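Local coordinates for putative fimbrial associated sortase-like protein (Corynebacterium diphtheriae, PDB 6BWE) that probably acts as a class C sortase, a cysteine transpeptidase that covalently links pilin subunits into pili, at residues G59-L62 against D63-Q66; Q67-P70 against Q71-R75. The protein carries 2 engineered substitutions. One frame throughout, in Å; residues are numbered along the deposited sequence. Where two conformers were deposited one is given.

Contact 1: residues G59-L62 against D63-Q66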
loop_
_atom_site.group_PDB
_atom_site.type_symbol
_atom_site.label_atom_id
_atom_site.label_comp_id
_atom_site.label_asym_id
_atom_site.label_seq_id
_atom_site.Cartn_x
_atom_site.Cartn_y
_atom_site.Cartn_z
ATOM N N GLY A 59 -9.782 7.887 -6.332
ATOM C CA GLY A 59 -8.844 8.991 -6.361
ATOM C C GLY A 59 -7.389 8.557 -6.515
ATOM O O GLY A 59 -6.674 9.093 -7.336
ATOM N N PRO A 60 -6.932 7.606 -5.689
ATOM C CA PRO A 60 -5.512 7.216 -5.807
ATOM C C PRO A 60 -5.166 6.570 -7.131
ATOM O O PRO A 60 -4.061 6.814 -7.626
ATOM C CB PRO A 60 -5.325 6.219 -4.657
ATOM C CG PRO A 60 -6.308 6.711 -3.622
ATOM C CD PRO A 60 -7.513 7.104 -4.428
ATOM N N TYR A 61 -6.064 5.740 -7.674
ATOM C CA TYR A 61 -5.765 5.092 -8.952
ATOM C C TYR A 61 -5.730 6.130 -10.093
ATOM O O TYR A 61 -4.843 6.106 -10.945
ATOM C CB TYR A 61 -6.692 3.917 -9.274
ATOM C CG TYR A 61 -6.077 2.989 -10.285
ATOM C CD1 TYR A 61 -6.272 3.189 -11.663
ATOM C CD2 TYR A 61 -5.265 1.929 -9.893
ATOM C CE1 TYR A 61 -5.707 2.359 -12.595
ATOM C CE2 TYR A 61 -4.702 1.083 -10.837
ATOM C CZ TYR A 61 -4.923 1.313 -12.187
ATOM O OH TYR A 61 -4.387 0.467 -13.137
ATOM N N LEU A 62 -6.642 7.087 -10.032
ATOM C CA LEU A 62 -6.668 8.194 -11.004
ATOM C C LEU A 62 -5.394 9.023 -10.940
ATOM O O LEU A 62 -4.858 9.427 -11.982
ATOM C CB LEU A 62 -7.878 9.114 -10.776
ATOM C CG LEU A 62 -9.183 8.457 -11.182
ATOM C CD1 LEU A 62 -10.353 9.323 -10.711
ATOM C CD2 LEU A 62 -9.209 8.164 -12.699
ATOM N N ASP A 63 -4.910 9.281 -9.726
ATOM C CA ASP A 63 -3.655 9.995 -9.574
ATOM C C ASP A 63 -2.456 9.214 -10.100
ATOM O O ASP A 63 -1.605 9.776 -10.799
ATOM C CB ASP A 63 -3.412 10.386 -8.124
ATOM C CG ASP A 63 -2.294 11.372 -7.989
ATOM O OD1 ASP A 63 -2.507 12.582 -8.303
ATOM O OD2 ASP A 63 -1.187 10.954 -7.595
ATOM N N TYR A 64 -2.425 7.922 -9.796
ATOM C CA TYR A 64 -1.449 6.997 -10.379
ATOM C C TYR A 64 -1.346 7.117 -11.905
ATOM O O TYR A 64 -0.263 7.236 -12.457
ATOM C CB TYR A 64 -1.826 5.588 -9.990
ATOM C CG TYR A 64 -1.091 4.480 -10.626
ATOM C CD1 TYR A 64 0.265 4.244 -10.339
ATOM C CD2 TYR A 64 -1.770 3.555 -11.415
ATOM C CE1 TYR A 64 0.905 3.133 -10.884
ATOM C CE2 TYR A 64 -1.162 2.465 -11.952
ATOM C CZ TYR A 64 0.182 2.267 -11.732
ATOM O OH TYR A 64 0.768 1.134 -12.268
ATOM N N LEU A 65 -2.501 7.110 -12.554
ATOM C CA LEU A 65 -2.557 7.158 -14.003
ATOM C C LEU A 65 -2.083 8.479 -14.585
ATOM O O LEU A 65 -1.583 8.484 -15.705
ATOM C CB LEU A 65 -3.977 6.852 -14.469
ATOM C CG LEU A 65 -4.450 5.421 -14.248
ATOM C CD1 LEU A 65 -5.879 5.302 -14.748
ATOM C CD2 LEU A 65 -3.559 4.360 -14.875
ATOM N N GLN A 66 -2.211 9.571 -13.836
ATOM C CA GLN A 66 -1.638 10.855 -14.244
ATOM C C GLN A 66 -0.105 10.898 -14.134
ATOM O O GLN A 66 0.538 11.766 -14.737
ATOM C CB GLN A 66 -2.243 11.977 -13.395
ATOM C CG GLN A 66 -3.733 12.111 -13.549
ATOM C CD GLN A 66 -4.249 13.230 -12.662
ATOM O OE1 GLN A 66 -3.818 14.375 -12.805
ATOM N NE2 GLN A 66 -5.122 12.906 -11.725
#

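Contact 2: residues Q67-P70 against Q71-R75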
loop_
_atom_site.group_PDB
_atom_site.type_symbol
_atom_site.label_atom_id
_atom_site.label_comp_id
_atom_site.label_asym_id
_atom_site.label_seq_id
_atom_site.Cartn_x
_atom_site.Cartn_y
_atom_site.Cartn_z
ATOM N N GLN A 67 0.501 9.982 -13.364
ATOM C CA GLN A 67 1.953 10.063 -13.150
ATOM C C GLN A 67 2.663 9.508 -14.381
ATOM O O GLN A 67 2.160 8.593 -15.040
ATOM C CB GLN A 67 2.397 9.320 -11.920
ATOM C CG GLN A 67 1.710 9.783 -10.626
ATOM C CD GLN A 67 1.943 11.252 -10.305
ATOM O OE1 GLN A 67 3.008 11.815 -10.624
ATOM N NE2 GLN A 67 0.974 11.876 -9.604
ATOM N N LEU A 68 3.838 10.052 -14.643
ATOM C CA LEU A 68 4.655 9.703 -15.779
ATOM C C LEU A 68 3.890 9.826 -17.100
ATOM O O LEU A 68 4.106 9.040 -18.020
ATOM C CB LEU A 68 5.292 8.323 -15.598
ATOM C CG LEU A 68 6.127 8.140 -14.323
ATOM C CD1 LEU A 68 6.605 6.722 -14.211
ATOM C CD2 LEU A 68 7.298 9.087 -14.302
ATOM N N ASN A 69 3.033 10.833 -17.195
ATOM C CA ASN A 69 2.127 10.979 -18.347
ATOM C C ASN A 69 1.760 12.441 -18.560
ATOM O O ASN A 69 0.571 12.816 -18.542
ATOM C CB ASN A 69 0.912 10.132 -18.067
ATOM C CG ASN A 69 -0.111 10.116 -19.176
ATOM O OD1 ASN A 69 0.182 10.402 -20.341
ATOM N ND2 ASN A 69 -1.347 9.717 -18.804
ATOM N N PRO A 70 2.767 13.293 -18.780
ATOM C CA PRO A 70 2.487 14.718 -18.963
ATOM C C PRO A 70 1.744 14.979 -20.278
ATOM O O PRO A 70 1.037 15.940 -20.389
ATOM C CB PRO A 70 3.898 15.339 -19.044
ATOM C CG PRO A 70 4.720 14.249 -19.588
ATOM C CD PRO A 70 4.201 13.033 -18.850
ATOM N N GLN A 71 1.904 14.094 -21.242
ATOM C CA GLN A 71 1.167 14.157 -22.483
ATOM C C GLN A 71 -0.329 13.794 -22.270
ATOM O O GLN A 71 -1.102 13.969 -23.182
ATOM C CB GLN A 71 1.868 13.310 -23.576
ATOM C CG GLN A 71 1.895 11.768 -23.396
ATOM C CD GLN A 71 2.960 11.211 -22.445
ATOM O OE1 GLN A 71 3.459 11.903 -21.548
ATOM N NE2 GLN A 71 3.308 9.942 -22.642
ATOM N N ARG A 72 -0.694 13.304 -21.063
ATOM C CA ARG A 72 -2.072 12.959 -20.699
ATOM C C ARG A 72 -2.704 11.995 -21.697
ATOM O O ARG A 72 -3.856 12.191 -22.144
ATOM C CB ARG A 72 -2.918 14.226 -20.573
ATOM C CG ARG A 72 -2.415 15.182 -19.514
ATOM C CD ARG A 72 -3.086 16.545 -19.680
ATOM N NE ARG A 72 -3.758 16.950 -18.458
ATOM C CZ ARG A 72 -4.590 17.989 -18.349
ATOM N NH1 ARG A 72 -4.882 18.767 -19.401
ATOM N NH2 ARG A 72 -5.128 18.244 -17.167
ATOM N N ALA A 73 -1.939 10.966 -22.057
ATOM C CA ALA A 73 -2.380 9.936 -22.998
ATOM C C ALA A 73 -3.132 8.828 -22.243
ATOM O O ALA A 73 -3.031 8.709 -21.000
ATOM C CB ALA A 73 -1.199 9.368 -23.741
ATOM N N GLU A 74 -3.825 7.986 -22.998
ATOM C CA GLU A 74 -4.615 6.904 -22.408
ATOM C C GLU A 74 -3.776 5.678 -21.997
ATOM O O GLU A 74 -4.048 5.069 -20.962
ATOM C CB GLU A 74 -5.718 6.475 -23.377
ATOM C CG GLU A 74 -6.699 7.589 -23.763
ATOM C CD GLU A 74 -7.604 8.037 -22.628
ATOM O OE1 GLU A 74 -8.063 7.179 -21.840
ATOM O OE2 GLU A 74 -7.894 9.257 -22.529
ATOM N N ARG A 75 -2.797 5.301 -22.813
ATOM C CA ARG A 75 -1.877 4.161 -22.499
ATOM C C ARG A 75 -0.433 4.564 -22.738
ATOM O O ARG A 75 0.269 3.980 -23.587
ATOM C CB ARG A 75 -2.196 2.907 -23.322
ATOM C CG ARG A 75 -3.579 2.341 -23.081
ATOM C CD ARG A 75 -3.625 1.644 -21.735
ATOM N NE ARG A 75 -4.987 1.262 -21.397
ATOM C CZ ARG A 75 -5.322 0.447 -20.393
ATOM N NH1 ARG A 75 -4.393 -0.096 -19.597
ATOM N NH2 ARG A 75 -6.600 0.167 -20.189
HETATM O O HOH W 1 5.082 8.692 -20.507
#

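Contact 1: residues G59-L62 against D63-Q66
Tyr61, Tyr64 and Leu65 meet along one flank of the short alpha-helix 59-66, where i to i+3 and i to i+4 side-chain spacing brings neighbours together on top of a regular backbone ladder. Tyr61 shows the principle. Its CB leads off from residues 63-66, but with CG anti to the backbone N (chi1 -159°) the ring is directed outward and leans toward the next turn. One long side of the ring belongs to Leu65: CD1 and then CE1 run past the leucine, CE1 approaching Leu65 CD1 to 3.7 Å. On the other side, CE2 comes to 3.9 Å from CD2 of Tyr64, and CZ and OH follow the same neighbour out toward its CE2. Tyr64 CD2 sits over one face of the Tyr61 ring, displaced toward the rim. The two tyrosines point the same way, yet their planes are inclined at 57° with centroids 5.2 Å apart, an oblique pairing. Outside the helix, Tyr64 OH is gripped by hydrogen bonds with His107 and Gly95, while Tyr109 meets both rings, which fastens this flank to the body of the sortase domain. Pro60 and Asp63 also pack against the second subunit, on its Ser40 and Pro60 respectively.

Beneath the side chains, the amides of Asp63, Tyr64 and Leu65 bond to the carbonyls of Gly59, Pro60 and Tyr61. The last rung is longer: Gln66 N reaches Leu62 O at 3.2 Å, and the extended Gln66 side chain brings NE2 to 3.5 Å from that same oxygen, a weak second bond.

Contact 2: residues Q67-P70 against Q71-R75
Two carboxamides, those of Asn69 and Gln71, organise the turn. Asn69 OD1 stands over one face of the Gln71 amide, almost directly above CD at 3.6 Å, while the OE1 end of that amide runs up to the Pro70 ring, with OE1 3.0 Å from Pro70 CD. The Asn69 group works instead through its two polar atoms, both directed at the backbone of Ala73. OD1 accepts from Ala73 N at 2.8 Å, the donor lying in the carbonyl plane on a lone pair; ND2 donates a hydrogen bond to Ala73 O at 2.9 Å, on a lone pair of that carbonyl, though the oxygen is tilted 19° from the amide plane. CG anti to the backbone N (chi1 -178°) swings the group across to this residue.

The main chain between them is a type I beta turn from Asn69 to Arg72, closed by Arg72 N bonding to Asn69 O at 2.9 Å, with Pro70 and Gln71 at its corners. Gln71 CG lies between its own N and carbonyl carbon, and a bend at chi2 (-80°) folds the amide back over the turn. There NE2 donates to a water at 3.0 Å that in turn donates to Leu68 O, bridging the approach to the turn and its second corner. Pro70 packs on Val26 and Val30 of helix 24-39.

The two Ala73 bonds engage both ends of the buried Asn69 amide, and ND2 has a second, weak bond to Leu65 O. Its pairing with the N-H and C=O of one residue, Ala73, sets which end is oxygen and which nitrogen: turning the group over would place like against like at Ala73.

Contacts 1 and 2 are consecutive pieces of one run of chain, with centres 11 Å apart: about two turns of helix, then the loop leading to strand 77-83. A side-chain hydrogen bond ties them across their junction, from Gln67 NE2 to Asp63 OD2, and helps moor the loop to residues 63-66. His94 adds a common neighbour, its ring edge-to-face with Tyr64 and its NE2 weakly bonded to Gln67 O. Both contacts lie away from the predicted catalytic residues His127 and Cys189, and their centres sit about 17 Å and 16 Å from the centre of the chain, on the same side of it.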